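Local coordinates for sporozoite surface protein 2 (Plasmodium vivax, PDB 4HQO), which probably serves as an adhesive surface receptor for the gliding motility of malaria sporozoites, through a metal-binding von Willebrand factor A domain and a thrombospondin type 1 domain, at residues I48-S54 / I81-L87; P42-L47 / A190-V196; E17-L21 / D56-L60; C216-W222 / C245-S251. The protein carries 4 engineered substitutions. One frame throughout, in Å; residues are numbered along the deposited sequence.

Interaction 1 (I48-S54 / I81-L87)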
loop_
_atom_site.group_PDB
_atom_site.type_symbol
_atom_site.label_atom_id
_atom_site.label_comp_id
_atom_site.label_asym_id
_atom_site.label_seq_id
_atom_site.Cartn_x
_atom_site.Cartn_y
_atom_site.Cartn_z
ATOM N N ILE A 48 5.137 -0.200 16.020
ATOM C CA ILE A 48 5.734 0.797 15.145
ATOM C C ILE A 48 7.256 0.703 15.124
ATOM O O ILE A 48 7.881 0.895 14.085
ATOM C CB ILE A 48 5.256 2.215 15.513
ATOM C CG1 ILE A 48 3.817 2.399 15.030
ATOM C CG2 ILE A 48 6.178 3.274 14.918
ATOM C CD1 ILE A 48 3.075 3.588 15.647
ATOM N N ASN A 49 7.845 0.373 16.268
ATOM C CA ASN A 49 9.278 0.152 16.347
ATOM C C ASN A 49 9.738 -1.015 15.488
ATOM O O ASN A 49 10.908 -1.106 15.149
ATOM C CB ASN A 49 9.706 -0.078 17.798
ATOM C CG ASN A 49 11.106 0.394 18.063
ATOM O OD1 ASN A 49 11.459 1.526 17.739
ATOM N ND2 ASN A 49 11.927 -0.479 18.635
ATOM N N SER A 50 8.819 -1.906 15.129
ATOM C CA SER A 50 9.177 -3.081 14.345
ATOM C C SER A 50 9.050 -2.802 12.854
ATOM O O SER A 50 9.451 -3.618 12.039
ATOM C CB SER A 50 8.263 -4.258 14.695
ATOM O OG SER A 50 6.972 -4.084 14.106
ATOM N N LEU A 51 8.465 -1.663 12.499
ATOM C CA LEU A 51 8.193 -1.358 11.098
ATOM C C LEU A 51 9.336 -0.600 10.452
ATOM O O LEU A 51 9.758 0.442 10.949
ATOM C CB LEU A 51 6.935 -0.515 10.967
ATOM C CG LEU A 51 5.630 -1.115 11.472
ATOM C CD1 LEU A 51 4.538 -0.073 11.336
ATOM C CD2 LEU A 51 5.318 -2.361 10.670
ATOM N N SER A 52 9.820 -1.111 9.329
ATOM C CA SER A 52 10.848 -0.414 8.575
ATOM C C SER A 52 10.226 0.665 7.680
ATOM O O SER A 52 10.040 0.447 6.484
ATOM C CB SER A 52 11.657 -1.414 7.741
ATOM O OG SER A 52 12.757 -0.775 7.111
ATOM N N LEU A 53 9.899 1.824 8.260
ATOM C CA LEU A 53 9.331 2.919 7.485
ATOM C C LEU A 53 10.399 3.600 6.634
ATOM O O LEU A 53 11.551 3.727 7.053
ATOM C CB LEU A 53 8.641 3.940 8.400
ATOM C CG LEU A 53 7.612 3.394 9.400
ATOM C CD1 LEU A 53 7.134 4.493 10.341
ATOM C CD2 LEU A 53 6.430 2.764 8.706
ATOM N N SER A 54 10.018 3.991 5.421
ATOM C CA SER A 54 10.857 4.802 4.544
ATOM C C SER A 54 10.009 5.237 3.365
ATOM O O SER A 54 8.955 4.662 3.113
ATOM C CB SER A 54 12.099 4.043 4.042
ATOM O OG SER A 54 11.767 3.109 3.024
ATOM N N ILE A 81 6.794 8.249 7.188
ATOM C CA ILE A 81 7.907 7.505 6.615
ATOM C C ILE A 81 9.143 7.492 7.513
ATOM O O ILE A 81 10.146 6.866 7.174
ATOM C CB ILE A 81 8.320 8.076 5.232
ATOM C CG1 ILE A 81 8.922 9.472 5.398
ATOM C CG2 ILE A 81 7.129 8.118 4.285
ATOM C CD1 ILE A 81 9.632 9.978 4.165
ATOM N N ASP A 82 9.078 8.189 8.642
ATOM C CA ASP A 82 10.226 8.277 9.551
ATOM C C ASP A 82 9.836 7.716 10.907
ATOM O O ASP A 82 9.001 8.285 11.595
ATOM C CB ASP A 82 10.693 9.728 9.706
ATOM C CG ASP A 82 11.966 9.852 10.545
ATOM O OD1 ASP A 82 12.601 8.815 10.821
ATOM O OD2 ASP A 82 12.337 10.988 10.919
ATOM N N LYS A 83 10.447 6.596 11.277
ATOM C CA LYS A 83 10.118 5.883 12.511
ATOM C C LYS A 83 10.107 6.758 13.775
ATOM O O LYS A 83 9.138 6.741 14.529
ATOM C CB LYS A 83 11.081 4.714 12.710
ATOM C CG LYS A 83 10.686 3.806 13.842
ATOM C CD LYS A 83 10.821 2.368 13.412
ATOM C CE LYS A 83 12.189 1.855 13.710
ATOM N NZ LYS A 83 12.371 0.483 13.196
ATOM N N ARG A 84 11.178 7.514 14.002
ATOM C CA ARG A 84 11.240 8.394 15.178
ATOM C C ARG A 84 10.034 9.362 15.263
ATOM O O ARG A 84 9.493 9.599 16.339
ATOM C CB ARG A 84 12.582 9.147 15.226
ATOM C CG ARG A 84 12.847 10.060 14.025
ATOM C CD ARG A 84 14.308 10.470 13.913
ATOM N NE ARG A 84 14.505 11.508 12.902
ATOM C CZ ARG A 84 15.551 12.331 12.871
ATOM N NH1 ARG A 84 15.653 13.261 11.928
ATOM N NH2 ARG A 84 16.504 12.225 13.787
ATOM N N GLN A 85 9.589 9.885 14.126
ATOM C CA GLN A 85 8.494 10.848 14.101
ATOM C C GLN A 85 7.135 10.192 14.384
ATOM O O GLN A 85 6.286 10.770 15.074
ATOM C CB GLN A 85 8.487 11.593 12.771
ATOM C CG GLN A 85 9.696 12.512 12.594
ATOM C CD GLN A 85 9.577 13.391 11.356
ATOM O OE1 GLN A 85 8.597 14.120 11.190
ATOM N NE2 GLN A 85 10.574 13.324 10.478
ATOM N N ALA A 86 6.939 8.975 13.885
ATOM C CA ALA A 86 5.724 8.235 14.194
ATOM C C ALA A 86 5.677 7.923 15.691
ATOM O O ALA A 86 4.626 8.013 16.322
ATOM C CB ALA A 86 5.663 6.957 13.367
ATOM N N LEU A 87 6.822 7.547 16.250
ATOM C CA LEU A 87 6.907 7.255 17.673
ATOM C C LEU A 87 6.606 8.483 18.530
ATOM O O LEU A 87 5.998 8.350 19.585
ATOM C CB LEU A 87 8.272 6.644 18.044
ATOM C CG LEU A 87 8.435 5.195 17.540
ATOM C CD1 LEU A 87 9.848 4.696 17.722
ATOM C CD2 LEU A 87 7.430 4.250 18.226
#
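K83 lays its long side chain across the backbone of 48-51, where the chain leaves helix 33-49, its CD 3.4 Å from I48 O and 3.3 Å from L51 O. The aliphatic part thus covers the backbone while the ammonium group bonds to two of its carbonyls: K83 NZ donates to N49 O at 2.9 Å and, weakly, to L51 O at 3.4 Å. Beneath this polar lid the contact is apolar. I48 CG2 meets A86 CB at 4.0 Å and L87 CD2 at 3.7 Å, and L53 CD1 lies 4.2 Å from A86 CB. In the Rossmann-like fold of the von Willebrand factor A domain, two helices here flank the same side of the central sheet; I48 also rests on L23 of strand 19-26, and L53 and A86 on L60 of strand 58-65. At the other end the backbones come close, with S54 CA 3.4 Å from I81 O in a CA-H...O contact. D82, at the N-cap position of helix 83-96, turns away from 48-54 and pairs within its own segment: D82 OD2 forms a salt bridge with R84 NE and accepts a hydrogen bond from Q85 NE2, each at 3.0 Å.

Interaction 2 (P42-L47 / A190-V196)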
loop_
_atom_site.group_PDB
_atom_site.type_symbol
_atom_site.label_atom_id
_atom_site.label_comp_id
_atom_site.label_asym_id
_atom_site.label_seq_id
_atom_site.Cartn_x
_atom_site.Cartn_y
_atom_site.Cartn_z
ATOM N N PRO A 42 2.105 0.729 24.998
ATOM C CA PRO A 42 3.211 -0.203 24.720
ATOM C C PRO A 42 3.000 -1.028 23.438
ATOM O O PRO A 42 3.975 -1.365 22.785
ATOM C CB PRO A 42 3.211 -1.121 25.946
ATOM C CG PRO A 42 2.596 -0.298 27.032
ATOM C CD PRO A 42 1.530 0.503 26.337
ATOM N N MET A 43 1.755 -1.340 23.087
ATOM C CA MET A 43 1.472 -2.098 21.867
ATOM C C MET A 43 1.852 -1.290 20.634
ATOM O O MET A 43 2.481 -1.803 19.710
ATOM C CB MET A 43 -0.007 -2.488 21.792
ATOM C CG MET A 43 -0.452 -3.042 20.423
ATOM S SD MET A 43 0.230 -4.676 20.067
ATOM C CE MET A 43 -0.389 -5.600 21.477
ATOM N N LEU A 44 1.467 -0.021 20.630
ATOM C CA LEU A 44 1.758 0.864 19.510
ATOM C C LEU A 44 3.252 1.101 19.363
ATOM O O LEU A 44 3.769 1.193 18.256
ATOM C CB LEU A 44 1.056 2.200 19.700
ATOM C CG LEU A 44 -0.453 2.262 19.501
ATOM C CD1 LEU A 44 -0.972 3.577 20.054
ATOM C CD2 LEU A 44 -0.766 2.152 18.018
ATOM N N ASN A 45 3.941 1.207 20.490
ATOM C CA ASN A 45 5.369 1.429 20.469
ATOM C C ASN A 45 6.120 0.254 19.858
ATOM O O ASN A 45 6.946 0.448 18.974
ATOM C CB ASN A 45 5.895 1.715 21.876
ATOM C CG ASN A 45 5.760 3.171 22.255
ATOM O OD1 ASN A 45 5.793 4.046 21.394
ATOM N ND2 ASN A 45 5.613 3.443 23.548
ATOM N N GLY A 46 5.832 -0.955 20.342
ATOM C CA GLY A 46 6.501 -2.153 19.870
ATOM C C GLY A 46 6.144 -2.451 18.423
ATOM O O GLY A 46 6.982 -2.875 17.639
ATOM N N LEU A 47 4.890 -2.216 18.063
ATOM C CA LEU A 47 4.454 -2.420 16.695
ATOM C C LEU A 47 5.212 -1.499 15.750
ATOM O O LEU A 47 5.857 -1.954 14.806
ATOM C CB LEU A 47 2.956 -2.157 16.587
ATOM C CG LEU A 47 2.225 -2.453 15.288
ATOM C CD1 LEU A 47 2.485 -3.882 14.858
ATOM C CD2 LEU A 47 0.738 -2.230 15.513
ATOM N N ALA A 190 -2.567 -10.931 22.314
ATOM C CA ALA A 190 -1.517 -11.012 23.327
ATOM C C ALA A 190 -0.712 -9.708 23.381
ATOM O O ALA A 190 -1.282 -8.618 23.379
ATOM C CB ALA A 190 -0.618 -12.195 23.059
ATOM N N ASP A 191 0.609 -9.811 23.424
ATOM C CA ASP A 191 1.441 -8.612 23.499
ATOM C C ASP A 191 1.909 -8.155 22.125
ATOM O O ASP A 191 1.548 -8.749 21.110
ATOM C CB ASP A 191 2.626 -8.828 24.441
ATOM C CG ASP A 191 2.231 -8.701 25.905
ATOM O OD1 ASP A 191 1.227 -8.006 26.187
ATOM O OD2 ASP A 191 2.918 -9.288 26.768
ATOM N N TRP A 192 2.712 -7.098 22.093
ATOM C CA TRP A 192 3.183 -6.548 20.826
ATOM C C TRP A 192 4.049 -7.530 20.043
ATOM O O TRP A 192 4.093 -7.470 18.820
ATOM C CB TRP A 192 3.937 -5.230 21.038
ATOM C CG TRP A 192 5.270 -5.380 21.706
ATOM C CD1 TRP A 192 5.527 -5.322 23.045
ATOM C CD2 TRP A 192 6.534 -5.609 21.066
ATOM N NE1 TRP A 192 6.868 -5.497 23.277
ATOM C CE2 TRP A 192 7.507 -5.676 22.081
ATOM C CE3 TRP A 192 6.931 -5.760 19.733
ATOM C CZ2 TRP A 192 8.859 -5.892 21.806
ATOM C CZ3 TRP A 192 8.275 -5.973 19.463
ATOM C CH2 TRP A 192 9.221 -6.037 20.495
ATOM N N ASN A 193 4.744 -8.421 20.748
ATOM C CA ASN A 193 5.556 -9.431 20.084
ATOM C C ASN A 193 4.697 -10.321 19.190
ATOM O O ASN A 193 5.054 -10.587 18.045
ATOM C CB ASN A 193 6.310 -10.284 21.103
ATOM C CG ASN A 193 7.123 -9.449 22.073
ATOM O OD1 ASN A 193 6.591 -8.918 23.051
ATOM N ND2 ASN A 193 8.421 -9.332 21.810
ATOM N N GLU A 194 3.562 -10.767 19.718
ATOM C CA GLU A 194 2.637 -11.599 18.951
ATOM C C GLU A 194 2.007 -10.827 17.798
ATOM O O GLU A 194 1.782 -11.373 16.719
ATOM C CB GLU A 194 1.553 -12.190 19.854
ATOM C CG GLU A 194 2.058 -13.280 20.806
ATOM C CD GLU A 194 2.763 -12.725 22.040
ATOM O OE1 GLU A 194 2.658 -11.504 22.303
ATOM O OE2 GLU A 194 3.421 -13.515 22.750
ATOM N N ALA A 195 1.730 -9.552 18.030
ATOM C CA ALA A 195 1.152 -8.702 17.003
ATOM C C ALA A 195 2.141 -8.506 15.862
ATOM O O ALA A 195 1.765 -8.519 14.695
ATOM C CB ALA A 195 0.741 -7.356 17.597
ATOM N N VAL A 196 3.412 -8.325 16.204
ATOM C CA VAL A 196 4.457 -8.151 15.198
ATOM C C VAL A 196 4.615 -9.408 14.346
ATOM O O VAL A 196 4.722 -9.329 13.120
ATOM C CB VAL A 196 5.804 -7.746 15.846
ATOM C CG1 VAL A 196 6.983 -8.045 14.916
ATOM C CG2 VAL A 196 5.765 -6.279 16.225
#
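Helix-on-helix packing over a sheet, as expected of the von Willebrand factor A fold, brings helix 33-49 beside the start of helix 192-203. The two short segments run at 44° to one another, with their axes 8.9 Å apart at closest approach. Apolar contacts come first: M43 SD sits 3.7 Å from A195 CB and 3.9 Å from W192 CB, and M43 CE reaches the backbone at the helix start, 3.5 Å from W192 N. M43 and A195 both also touch I160 of strand 156-161, so this part of the interface faces the sheet. Farther along, L47 CD1 meets V196 CG2 at 4.3 Å. The aromatic contribution is a CH-pi contact from G46, whose CA stands 4.0 Å from the centroid of the W192 six-membered ring, off-centre. Glycine matters here because a CB on G46 would clash with the indole. As for polar bonds, within 190-196 D191 N donates to E194 OE1 at 2.9 Å. Close to the indole, G46 O lies 3.6 Å from W192 CE3.

Interaction 3 (E17-L21 / D56-L60). Engineered in segment 17-21: Q18 (natural residue Ser).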
loop_
_atom_site.group_PDB
_atom_site.type_symbol
_atom_site.label_atom_id
_atom_site.label_comp_id
_atom_site.label_asym_id
_atom_site.label_seq_id
_atom_site.Cartn_x
_atom_site.Cartn_y
_atom_site.Cartn_z
ATOM N N GLU A 17 7.963 -4.196 -2.017
ATOM C CA GLU A 17 8.529 -3.450 -0.901
ATOM C C GLU A 17 7.616 -2.315 -0.427
ATOM O O GLU A 17 7.697 -1.883 0.722
ATOM C CB GLU A 17 9.930 -2.923 -1.248
ATOM C CG GLU A 17 9.952 -1.712 -2.168
ATOM C CD GLU A 17 9.726 -2.064 -3.633
ATOM O OE1 GLU A 17 9.559 -3.259 -3.951
ATOM O OE2 GLU A 17 9.713 -1.136 -4.471
ATOM N N GLN A 18 6.746 -1.837 -1.310
ATOM C CA GLN A 18 5.811 -0.782 -0.948
ATOM C C GLN A 18 4.642 -1.357 -0.155
ATOM O O GLN A 18 3.983 -2.299 -0.603
ATOM C CB GLN A 18 5.304 -0.059 -2.197
ATOM C CG GLN A 18 6.404 0.567 -3.025
ATOM C CD GLN A 18 5.875 1.482 -4.113
ATOM O OE1 GLN A 18 4.668 1.627 -4.285
ATOM N NE2 GLN A 18 6.781 2.101 -4.858
ATOM N N VAL A 19 4.414 -0.800 1.033
ATOM C CA VAL A 19 3.285 -1.171 1.884
ATOM C C VAL A 19 2.626 0.102 2.399
ATOM O O VAL A 19 3.296 0.947 2.988
ATOM C CB VAL A 19 3.723 -2.017 3.106
ATOM C CG1 VAL A 19 2.509 -2.382 3.976
ATOM C CG2 VAL A 19 4.460 -3.277 2.664
ATOM N N ASP A 20 1.329 0.257 2.143
ATOM C CA ASP A 20 0.558 1.342 2.748
ATOM C C ASP A 20 -0.156 0.748 3.951
ATOM O O ASP A 20 -1.034 -0.099 3.793
ATOM C CB ASP A 20 -0.472 1.905 1.781
ATOM C CG ASP A 20 0.146 2.720 0.677
ATOM O OD1 ASP A 20 1.238 3.298 0.888
ATOM O OD2 ASP A 20 -0.475 2.793 -0.404
ATOM N N LEU A 21 0.246 1.167 5.146
ATOM C CA LEU A 21 -0.229 0.544 6.376
ATOM C C LEU A 21 -1.122 1.516 7.136
ATOM O O LEU A 21 -0.671 2.560 7.592
ATOM C CB LEU A 21 0.963 0.119 7.232
ATOM C CG LEU A 21 0.759 -0.912 8.351
ATOM C CD1 LEU A 21 2.112 -1.499 8.747
ATOM C CD2 LEU A 21 0.109 -0.293 9.561
ATOM N N ASP A 56 10.302 4.808 0.159
ATOM C CA ASP A 56 10.079 3.799 -0.883
ATOM C C ASP A 56 9.490 2.476 -0.399
ATOM O O ASP A 56 9.202 1.593 -1.209
ATOM C CB ASP A 56 11.385 3.502 -1.631
ATOM C CG ASP A 56 11.945 4.722 -2.335
ATOM O OD1 ASP A 56 11.142 5.609 -2.711
ATOM O OD2 ASP A 56 13.186 4.788 -2.507
ATOM N N THR A 57 9.340 2.307 0.910
ATOM C CA THR A 57 8.848 1.025 1.409
ATOM C C THR A 57 7.555 1.176 2.222
ATOM O O THR A 57 6.499 1.489 1.656
ATOM C CB THR A 57 9.950 0.199 2.151
ATOM O OG1 THR A 57 10.346 0.854 3.361
ATOM C CG2 THR A 57 11.181 0.013 1.257
ATOM N N ILE A 58 7.617 0.965 3.531
ATOM C CA ILE A 58 6.399 1.088 4.342
ATOM C C ILE A 58 6.050 2.550 4.630
ATOM O O ILE A 58 6.887 3.309 5.109
ATOM C CB ILE A 58 6.505 0.283 5.656
ATOM C CG1 ILE A 58 6.967 -1.148 5.350
ATOM C CG2 ILE A 58 5.163 0.275 6.384
ATOM C CD1 ILE A 58 7.080 -2.050 6.564
ATOM N N ASN A 59 4.817 2.940 4.308
ATOM C CA ASN A 59 4.297 4.261 4.661
ATOM C C ASN A 59 3.134 4.093 5.632
ATOM O O ASN A 59 2.193 3.333 5.380
ATOM C CB ASN A 59 3.801 5.031 3.434
ATOM C CG ASN A 59 4.906 5.353 2.432
ATOM O OD1 ASN A 59 6.065 4.931 2.572
ATOM N ND2 ASN A 59 4.539 6.101 1.397
ATOM N N LEU A 60 3.198 4.808 6.742
ATOM C CA LEU A 60 2.207 4.661 7.793
ATOM C C LEU A 60 1.093 5.701 7.656
ATOM O O LEU A 60 1.350 6.866 7.361
ATOM C CB LEU A 60 2.897 4.786 9.160
ATOM C CG LEU A 60 2.032 4.706 10.419
ATOM C CD1 LEU A 60 1.425 3.319 10.555
ATOM C CD2 LEU A 60 2.857 5.076 11.670
HETATM O O HOH W 1 9.585 1.714 -3.956
#
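Strands 19-26 and 58-65 are parallel neighbours in the central sheet, joined through helix 33-49 as a beta-alpha-beta crossover. Main-chain donors and acceptors pair: V19 N donates to T57 O at 3.2 Å, N59 N to V19 O at 2.8 Å, and L21 N to N59 O at 2.9 Å. T57 O also accepts a hydrogen bond from R122 NH1. On the other edge of strand 19-26, D20 exchanges backbone hydrogen bonds with I126 and L128. Its carboxylate is satisfied by a salt bridge from D20 OD1 to R122 and a hydrogen bond from Q127 to D20 OD2, while T57 OG1 bonds to S54. Where the strands begin, one water donates to E17 OE2 (2.9 Å) and D56 O (2.8 Å) and accepts from NE2 of the engineered Q18 (3.0 Å). V19, L21, I58 and L60 share the apolar face, with L21 CD2 4.0 Å from L60 CD1. Main-chain pairing gives way to solvent-mediated bonding at the strand entrance, and the buried charge of D20 is compensated by R122.

Interaction 4 (C216-W222 / C245-S251)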
loop_
_atom_site.group_PDB
_atom_site.type_symbol
_atom_site.label_atom_id
_atom_site.label_comp_id
_atom_site.label_asym_id
_atom_site.label_seq_id
_atom_site.Cartn_x
_atom_site.Cartn_y
_atom_site.Cartn_z
ATOM N N CYS A 216 5.948 0.038 -28.783
ATOM C CA CYS A 216 6.776 1.122 -29.304
ATOM C C CYS A 216 6.035 2.025 -30.289
ATOM O O CYS A 216 6.508 3.113 -30.619
ATOM C CB CYS A 216 8.044 0.565 -29.951
ATOM S SG CYS A 216 9.209 -0.140 -28.774
ATOM N N GLY A 217 4.876 1.574 -30.753
ATOM C CA GLY A 217 4.084 2.346 -31.693
ATOM C C GLY A 217 4.538 2.142 -33.123
ATOM O O GLY A 217 5.573 1.522 -33.367
ATOM N N PRO A 218 3.763 2.663 -34.084
ATOM C CA PRO A 218 4.086 2.512 -35.507
ATOM C C PRO A 218 5.215 3.442 -35.943
ATOM O O PRO A 218 5.477 4.454 -35.288
ATOM C CB PRO A 218 2.780 2.908 -36.198
ATOM C CG PRO A 218 2.150 3.878 -35.260
ATOM C CD PRO A 218 2.507 3.405 -33.876
ATOM N N TRP A 219 5.880 3.093 -37.040
ATOM C CA TRP A 219 6.909 3.952 -37.610
ATOM C C TRP A 219 6.271 4.990 -38.517
ATOM O O TRP A 219 5.210 4.753 -39.094
ATOM C CB TRP A 219 7.907 3.137 -38.437
ATOM C CG TRP A 219 8.782 2.216 -37.648
ATOM C CD1 TRP A 219 8.563 0.895 -37.392
ATOM C CD2 TRP A 219 10.033 2.542 -37.026
ATOM N NE1 TRP A 219 9.592 0.379 -36.643
ATOM C CE2 TRP A 219 10.507 1.369 -36.405
ATOM C CE3 TRP A 219 10.790 3.714 -36.929
ATOM C CZ2 TRP A 219 11.706 1.334 -35.697
ATOM C CZ3 TRP A 219 11.981 3.675 -36.226
ATOM C CH2 TRP A 219 12.428 2.492 -35.621
ATOM N N ASP A 220 6.920 6.142 -38.646
ATOM C CA ASP A 220 6.563 7.082 -39.693
ATOM C C ASP A 220 7.009 6.436 -41.000
ATOM O O ASP A 220 7.789 5.482 -40.978
ATOM C CB ASP A 220 7.259 8.430 -39.478
ATOM C CG ASP A 220 6.739 9.171 -38.253
ATOM O OD1 ASP A 220 5.745 8.714 -37.649
ATOM O OD2 ASP A 220 7.320 10.219 -37.899
ATOM N N PRO A 221 6.499 6.925 -42.141
ATOM C CA PRO A 221 6.925 6.379 -43.432
ATOM C C PRO A 221 8.426 6.514 -43.665
ATOM O O PRO A 221 9.038 7.464 -43.181
ATOM C CB PRO A 221 6.169 7.248 -44.439
ATOM C CG PRO A 221 4.943 7.661 -43.714
ATOM C CD PRO A 221 5.373 7.866 -42.291
ATOM N N TRP A 222 9.001 5.563 -44.397
ATOM C CA TRP A 222 10.390 5.649 -44.835
ATOM C C TRP A 222 10.611 6.935 -45.613
ATOM O O TRP A 222 9.736 7.376 -46.354
ATOM C CB TRP A 222 10.752 4.460 -45.731
ATOM C CG TRP A 222 10.959 3.172 -44.997
ATOM C CD1 TRP A 222 10.061 2.155 -44.856
ATOM C CD2 TRP A 222 12.146 2.758 -44.307
ATOM N NE1 TRP A 222 10.615 1.133 -44.119
ATOM C CE2 TRP A 222 11.894 1.478 -43.774
ATOM C CE3 TRP A 222 13.399 3.346 -44.093
ATOM C CZ2 TRP A 222 12.846 0.777 -43.033
ATOM C CZ3 TRP A 222 14.343 2.647 -43.361
ATOM C CH2 TRP A 222 14.060 1.376 -42.837
ATOM N N CYS A 245 12.269 1.826 -26.108
ATOM C CA CYS A 245 11.907 1.777 -27.523
ATOM C C CYS A 245 12.904 2.460 -28.456
ATOM O O CYS A 245 13.368 3.570 -28.192
ATOM C CB CYS A 245 10.512 2.365 -27.739
ATOM S SG CYS A 245 9.170 1.251 -27.289
ATOM N N THR A 246 13.225 1.774 -29.547
ATOM C CA THR A 246 14.012 2.343 -30.630
ATOM C C THR A 246 13.149 3.363 -31.364
ATOM O O THR A 246 11.952 3.141 -31.549
ATOM C CB THR A 246 14.453 1.241 -31.612
ATOM O OG1 THR A 246 15.283 0.294 -30.926
ATOM C CG2 THR A 246 15.218 1.824 -32.786
ATOM N N THR A 247 13.743 4.480 -31.772
ATOM C CA THR A 247 12.980 5.535 -32.437
ATOM C C THR A 247 13.518 5.895 -33.818
ATOM O O THR A 247 12.853 6.587 -34.592
ATOM C CB THR A 247 12.924 6.802 -31.577
ATOM O OG1 THR A 247 14.256 7.242 -31.287
ATOM C CG2 THR A 247 12.203 6.515 -30.281
ATOM N N HIS A 248 14.725 5.440 -34.124
ATOM C CA HIS A 248 15.309 5.695 -35.431
ATOM C C HIS A 248 15.824 4.396 -36.027
ATOM O O HIS A 248 16.187 3.468 -35.305
ATOM C CB HIS A 248 16.433 6.730 -35.344
ATOM C CG HIS A 248 16.877 7.252 -36.676
ATOM N ND1 HIS A 248 16.125 8.129 -37.421
ATOM C CD2 HIS A 248 18.002 7.013 -37.397
ATOM C CE1 HIS A 248 16.764 8.416 -38.545
ATOM N NE2 HIS A 248 17.905 7.750 -38.550
ATOM N N MET A 249 15.853 4.341 -37.351
ATOM C CA MET A 249 16.181 3.122 -38.064
ATOM C C MET A 249 16.650 3.490 -39.461
ATOM O O MET A 249 15.963 4.212 -40.177
ATOM C CB MET A 249 14.941 2.234 -38.137
ATOM C CG MET A 249 15.103 0.977 -38.956
ATOM S SD MET A 249 13.561 0.046 -39.012
ATOM C CE MET A 249 14.084 -1.402 -39.925
ATOM N N VAL A 250 17.827 3.009 -39.842
ATOM C CA VAL A 250 18.391 3.326 -41.148
ATOM C C VAL A 250 18.581 2.054 -41.969
ATOM O O VAL A 250 18.975 1.016 -41.439
ATOM C CB VAL A 250 19.734 4.085 -41.015
ATOM C CG1 VAL A 250 20.282 4.470 -42.386
ATOM C CG2 VAL A 250 19.555 5.326 -40.155
ATOM N N SER A 251 18.285 2.138 -43.261
ATOM C CA SER A 251 18.427 0.997 -44.156
ATOM C C SER A 251 18.920 1.433 -45.535
ATOM O O SER A 251 18.889 2.617 -45.868
ATOM C CB SER A 251 17.097 0.256 -44.282
ATOM O OG SER A 251 17.205 -0.827 -45.187
#
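A disulfide and a sulfur-aromatic cluster join the loop 216-222 to segment 245-251, which runs into and along the start of strand 248-255, within the elongated thrombospondin type 1 domain. The covalent link is C216 SG to C245 SG at 2.0 Å, with chi3 of -92°, close to the relaxed value for a disulfide. Both cysteines also touch V8 of strand 7-15, so the bridge lies where the extensible beta-ribbon meets this domain. From there the two segments run in similar directions, 20° apart end to end, and tryptophans span the gap between them. W219 CH2 packs 3.6 Å from M249 CB and 4.0 Å from T246 CG2. M249 SD stands over the face of W219, 4.3 Å from the centroid of its six-membered ring, and lies obliquely to W222, 5.0 Å from the corresponding centroid; both are Met-aromatic contacts. W222 adds CZ2 to M249 CE at 4.0 Å and CH2 to S251 CB at 3.5 Å. Beyond these segments, R236 and R238 make cation-pi contacts with W219, while H234 stacks on W222. This is the layered Trp-Arg core familiar from thrombospondin repeats. Here cohesion comes from one covalent bond and from van der Waals packing of the indoles, in which the M249 sulfur takes a prominent part, a chemistry suited to a slender domain whose small core is stabilised by stacked layers and disulfides.

In the fold
Three of the contacts build one domain and the fourth belongs to another. Interactions 1 and 2 share helix 33-49, their centres about 14 Å apart, and touch where S50 OG lies 3.3 Å from V196 CG2. Interaction 3 supplies strands on which interaction 1 rests: L53 CD2 meets I58 CG2 at 3.6 Å, and the centres of interactions 1 and 3 are about 11 Å apart. Interactions 2 and 3 do not touch. None lies at the magnesium site of S28, S30 and T103; the L60 side chain is about 12 Å from the bound sodium ion. Interaction 4 stands apart, its centre about 40 Å from that of interaction 3, with strands 7-15 and 207-215 forming the ribbon between.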